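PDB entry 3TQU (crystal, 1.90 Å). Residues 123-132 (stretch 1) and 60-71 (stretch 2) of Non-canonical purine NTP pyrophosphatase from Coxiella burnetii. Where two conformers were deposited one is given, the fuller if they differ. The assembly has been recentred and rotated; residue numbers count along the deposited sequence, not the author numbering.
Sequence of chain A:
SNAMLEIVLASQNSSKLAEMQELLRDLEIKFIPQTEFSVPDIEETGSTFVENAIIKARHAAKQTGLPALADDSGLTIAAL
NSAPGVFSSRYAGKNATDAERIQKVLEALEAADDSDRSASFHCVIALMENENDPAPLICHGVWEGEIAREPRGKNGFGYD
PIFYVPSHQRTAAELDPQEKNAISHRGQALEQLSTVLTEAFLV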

# COMPACT_ATOMS: atom_id res chain seq x y z
N CYS A 123 5.95 2.25 -9.40
CA CYS A 123 6.80 1.33 -8.66
C CYS A 123 6.32 1.26 -7.22
O CYS A 123 6.28 2.27 -6.51
CB CYS A 123 8.26 1.78 -8.68
SG CYS A 123 9.33 0.75 -7.64
N VAL A 124 5.94 0.06 -6.78
CA VAL A 124 5.49 -0.13 -5.41
C VAL A 124 6.45 -1.06 -4.70
O VAL A 124 6.65 -2.20 -5.13
CB VAL A 124 4.07 -0.72 -5.35
CG1 VAL A 124 3.62 -0.88 -3.89
CG2 VAL A 124 3.09 0.17 -6.12
N ILE A 125 7.04 -0.56 -3.62
CA ILE A 125 7.97 -1.33 -2.81
C ILE A 125 7.28 -1.73 -1.52
O ILE A 125 6.60 -0.91 -0.89
CB ILE A 125 9.23 -0.49 -2.48
CG1 ILE A 125 9.99 -0.17 -3.77
CG2 ILE A 125 10.13 -1.22 -1.49
CD1 ILE A 125 11.19 0.74 -3.57
N ALA A 126 7.43 -2.99 -1.13
CA ALA A 126 6.92 -3.45 0.15
C ALA A 126 8.07 -3.99 0.98
O ALA A 126 8.87 -4.80 0.51
CB ALA A 126 5.85 -4.52 -0.05
N LEU A 127 8.17 -3.52 2.22
CA LEU A 127 9.15 -4.03 3.17
C LEU A 127 8.44 -4.68 4.35
O LEU A 127 7.69 -4.02 5.07
CB LEU A 127 10.05 -2.89 3.66
CG LEU A 127 11.06 -3.24 4.75
CD1 LEU A 127 11.91 -4.42 4.31
CD2 LEU A 127 11.93 -2.04 5.10
N MSE A 128 8.67 -5.98 4.53
CA MSE A 128 8.05 -6.74 5.61
C MSE A 128 9.07 -7.05 6.71
O MSE A 128 10.18 -7.47 6.42
CB MSE A 128 7.49 -8.06 5.07
CG MSE A 128 6.46 -7.91 3.98
SE MSE A 128 4.65 -7.93 4.68
CE MSE A 128 4.54 -9.82 5.18
N GLU A 129 8.68 -6.84 7.97
CA GLU A 129 9.54 -7.20 9.09
C GLU A 129 9.68 -8.71 9.18
O GLU A 129 10.77 -9.23 9.43
CB GLU A 129 9.00 -6.63 10.40
CG GLU A 129 9.89 -6.89 11.60
CD GLU A 129 11.30 -6.39 11.40
OE1 GLU A 129 11.50 -5.46 10.59
OE2 GLU A 129 12.22 -6.92 12.06
N ASN A 130 8.57 -9.41 8.98
CA ASN A 130 8.58 -10.86 8.80
C ASN A 130 7.33 -11.30 8.05
O ASN A 130 6.53 -10.46 7.64
CB ASN A 130 8.74 -11.61 10.13
CG ASN A 130 7.66 -11.27 11.13
OD1 ASN A 130 6.47 -11.21 10.80
ND2 ASN A 130 8.06 -11.05 12.38
N GLU A 131 7.15 -12.60 7.86
CA GLU A 131 6.06 -13.07 7.01
C GLU A 131 4.68 -12.79 7.60
O GLU A 131 3.69 -12.78 6.87
CB GLU A 131 6.21 -14.56 6.65
CG GLU A 131 5.97 -15.52 7.80
CD GLU A 131 7.23 -15.81 8.58
OE1 GLU A 131 8.13 -14.95 8.62
OE2 GLU A 131 7.33 -16.92 9.15
N ASN A 132 4.62 -12.56 8.90
CA ASN A 132 3.36 -12.27 9.57
C ASN A 132 3.07 -10.78 9.74
O ASN A 132 2.03 -10.40 10.29
CB ASN A 132 3.27 -12.98 10.93
CG ASN A 132 3.33 -14.49 10.80
OD1 ASN A 132 4.25 -15.14 11.30
ND2 ASN A 132 2.33 -15.07 10.13
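Stretch 2, residues 60-71: AAKQTGLPALAD

How does stretch 2 run over stretch 1? It starts as the last turn of a helix, Ala60 to Thr64, turns at Gly65, where phi is positive, and enters a strand, Ala68 to Asp71. That strand lies antiparallel beside strand Cys123 to Met128, with 166° between their N-to-C directions and 4.6 Å between the axes at closest approach. The register sets Ile125 against Asp71, Ala126 against Ala70, Leu127 against Leu69 and Met128 against Ala68, while the helix end meets the loop at Glu131.

Which backbone donors and acceptors do the two strands satisfy? Ala126 and Ala70 form one hydrogen-bonded pair: Ala126 N gives to Ala70 O at 2.7 Å, and Ala70 N gives to Ala126 O at 2.9 Å. Met128 and Ala68 form the next, with Met128 N to Ala68 O at 2.9 Å and Ala68 N to Met128 O at 3.0 Å. Between these rungs the CA atoms of Leu127 and Leu69 draw closer, and Leu69 CA makes a CA-H...O contact of 3.3 Å with Ala126 O; past the Ala126-Ala70 rung, Asp71 CA makes another, 3.0 Å from Val124 O. Beyond the last rung, Pro67, which has no amide hydrogen to offer, brings its CA to 3.4 Å from Glu129 O.

Where do the side chains go? Ile125, Leu127, Leu69 and Asp71 share one face of the sheet, where Ile125 CG2 packs 3.7 Å from Leu69 CD2 and Leu127 CD1 3.9 Å from Leu69 CB. Ala126, Met128, Ala68 and Ala70 take the other face; the end of selenomethionine Met128 leads away from stretch 2. Both carboxylate oxygens of Asp71 are hydrogen-bonded elsewhere in the structure.

What satisfies the polar groups where the loop meets the helix end? Glu131 points its CA-to-CB bond toward stretch 2 and sets CB 3.7 Å from Lys62 CB, but its carboxylate reaches the lysine through water. Water 2 accepts from Lys62 NZ at 3.0 Å and donates to Glu131 OE2 at 3.2 Å; water 1 lies within hydrogen-bonding reach of Lys62 O at 2.8 Å and Glu131 OE2 at 3.1 Å. Water 3 likewise lies 2.7 Å from Glu129 O and 3.2 Å from Gly65 O. Within the helix end, Thr64 OG1 gives to Ala60 O at 2.7 Å and takes Leu66 N at 3.3 Å, and Gly65 N gives to Ala61 O at 2.9 Å. Glu131 N, buried by the contact, is left without a partner in the model.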

# COMPACT_ATOMS: atom_id res chain seq x y z
N ALA A 60 9.68 -14.28 0.57
CA ALA A 60 11.10 -14.21 0.89
C ALA A 60 11.33 -14.23 2.40
O ALA A 60 12.23 -14.92 2.90
CB ALA A 60 11.73 -12.98 0.27
N ALA A 61 10.51 -13.48 3.13
CA ALA A 61 10.64 -13.40 4.59
C ALA A 61 10.32 -14.74 5.24
O ALA A 61 10.97 -15.15 6.19
CB ALA A 61 9.72 -12.31 5.14
N LYS A 62 9.29 -15.40 4.72
CA LYS A 62 8.87 -16.69 5.24
C LYS A 62 9.99 -17.72 5.14
O LYS A 62 10.29 -18.42 6.10
CB LYS A 62 7.64 -17.18 4.47
CG LYS A 62 7.03 -18.45 5.03
CD LYS A 62 5.91 -18.95 4.13
CE LYS A 62 5.20 -20.14 4.75
NZ LYS A 62 4.56 -19.77 6.04
N GLN A 63 10.62 -17.79 3.97
CA GLN A 63 11.64 -18.80 3.73
C GLN A 63 12.97 -18.51 4.42
O GLN A 63 13.68 -19.43 4.84
CB GLN A 63 11.87 -18.97 2.22
CG GLN A 63 10.59 -19.19 1.44
CD GLN A 63 9.72 -20.27 2.06
OE1 GLN A 63 8.51 -20.09 2.21
NE2 GLN A 63 10.33 -21.39 2.43
N THR A 64 13.32 -17.23 4.55
CA THR A 64 14.63 -16.85 5.07
C THR A 64 14.63 -16.55 6.57
O THR A 64 15.65 -16.71 7.24
CB THR A 64 15.21 -15.64 4.32
OG1 THR A 64 14.37 -14.49 4.54
CG2 THR A 64 15.31 -15.93 2.84
N GLY A 65 13.49 -16.13 7.11
CA GLY A 65 13.41 -15.75 8.51
C GLY A 65 13.92 -14.34 8.76
O GLY A 65 14.00 -13.90 9.90
N LEU A 66 14.25 -13.64 7.68
CA LEU A 66 14.73 -12.26 7.78
C LEU A 66 13.68 -11.30 7.24
O LEU A 66 12.75 -11.72 6.56
CB LEU A 66 16.01 -12.09 6.96
CG LEU A 66 17.31 -12.76 7.41
CD1 LEU A 66 18.41 -12.45 6.42
CD2 LEU A 66 17.71 -12.30 8.81
N PRO A 67 13.81 -10.00 7.55
CA PRO A 67 12.98 -8.99 6.89
C PRO A 67 13.20 -9.08 5.38
O PRO A 67 14.28 -9.46 4.96
CB PRO A 67 13.55 -7.67 7.41
CG PRO A 67 14.21 -8.02 8.70
CD PRO A 67 14.75 -9.40 8.52
N ALA A 68 12.19 -8.76 4.59
CA ALA A 68 12.32 -8.90 3.14
C ALA A 68 11.69 -7.72 2.42
O ALA A 68 10.68 -7.18 2.87
CB ALA A 68 11.70 -10.21 2.68
N LEU A 69 12.30 -7.34 1.31
CA LEU A 69 11.83 -6.21 0.52
C LEU A 69 11.59 -6.65 -0.92
O LEU A 69 12.44 -7.31 -1.52
CB LEU A 69 12.85 -5.08 0.57
CG LEU A 69 12.50 -3.75 -0.10
CD1 LEU A 69 13.28 -2.62 0.55
CD2 LEU A 69 12.74 -3.80 -1.61
N ALA A 70 10.43 -6.29 -1.46
CA ALA A 70 10.12 -6.61 -2.84
C ALA A 70 9.44 -5.43 -3.51
O ALA A 70 8.93 -4.54 -2.83
CB ALA A 70 9.25 -7.85 -2.92
N ASP A 71 9.43 -5.42 -4.84
CA ASP A 71 8.70 -4.39 -5.56
C ASP A 71 7.94 -5.00 -6.72
O ASP A 71 8.27 -6.09 -7.19
CB ASP A 71 9.65 -3.31 -6.09
CG ASP A 71 10.19 -3.63 -7.47
OD1 ASP A 71 11.33 -4.12 -7.58
OD2 ASP A 71 9.46 -3.39 -8.46
O HOH W 1 10.33 -17.30 8.70
O HOH W 2 6.17 -19.87 8.54
O HOH W 3 12.43 -11.16 10.47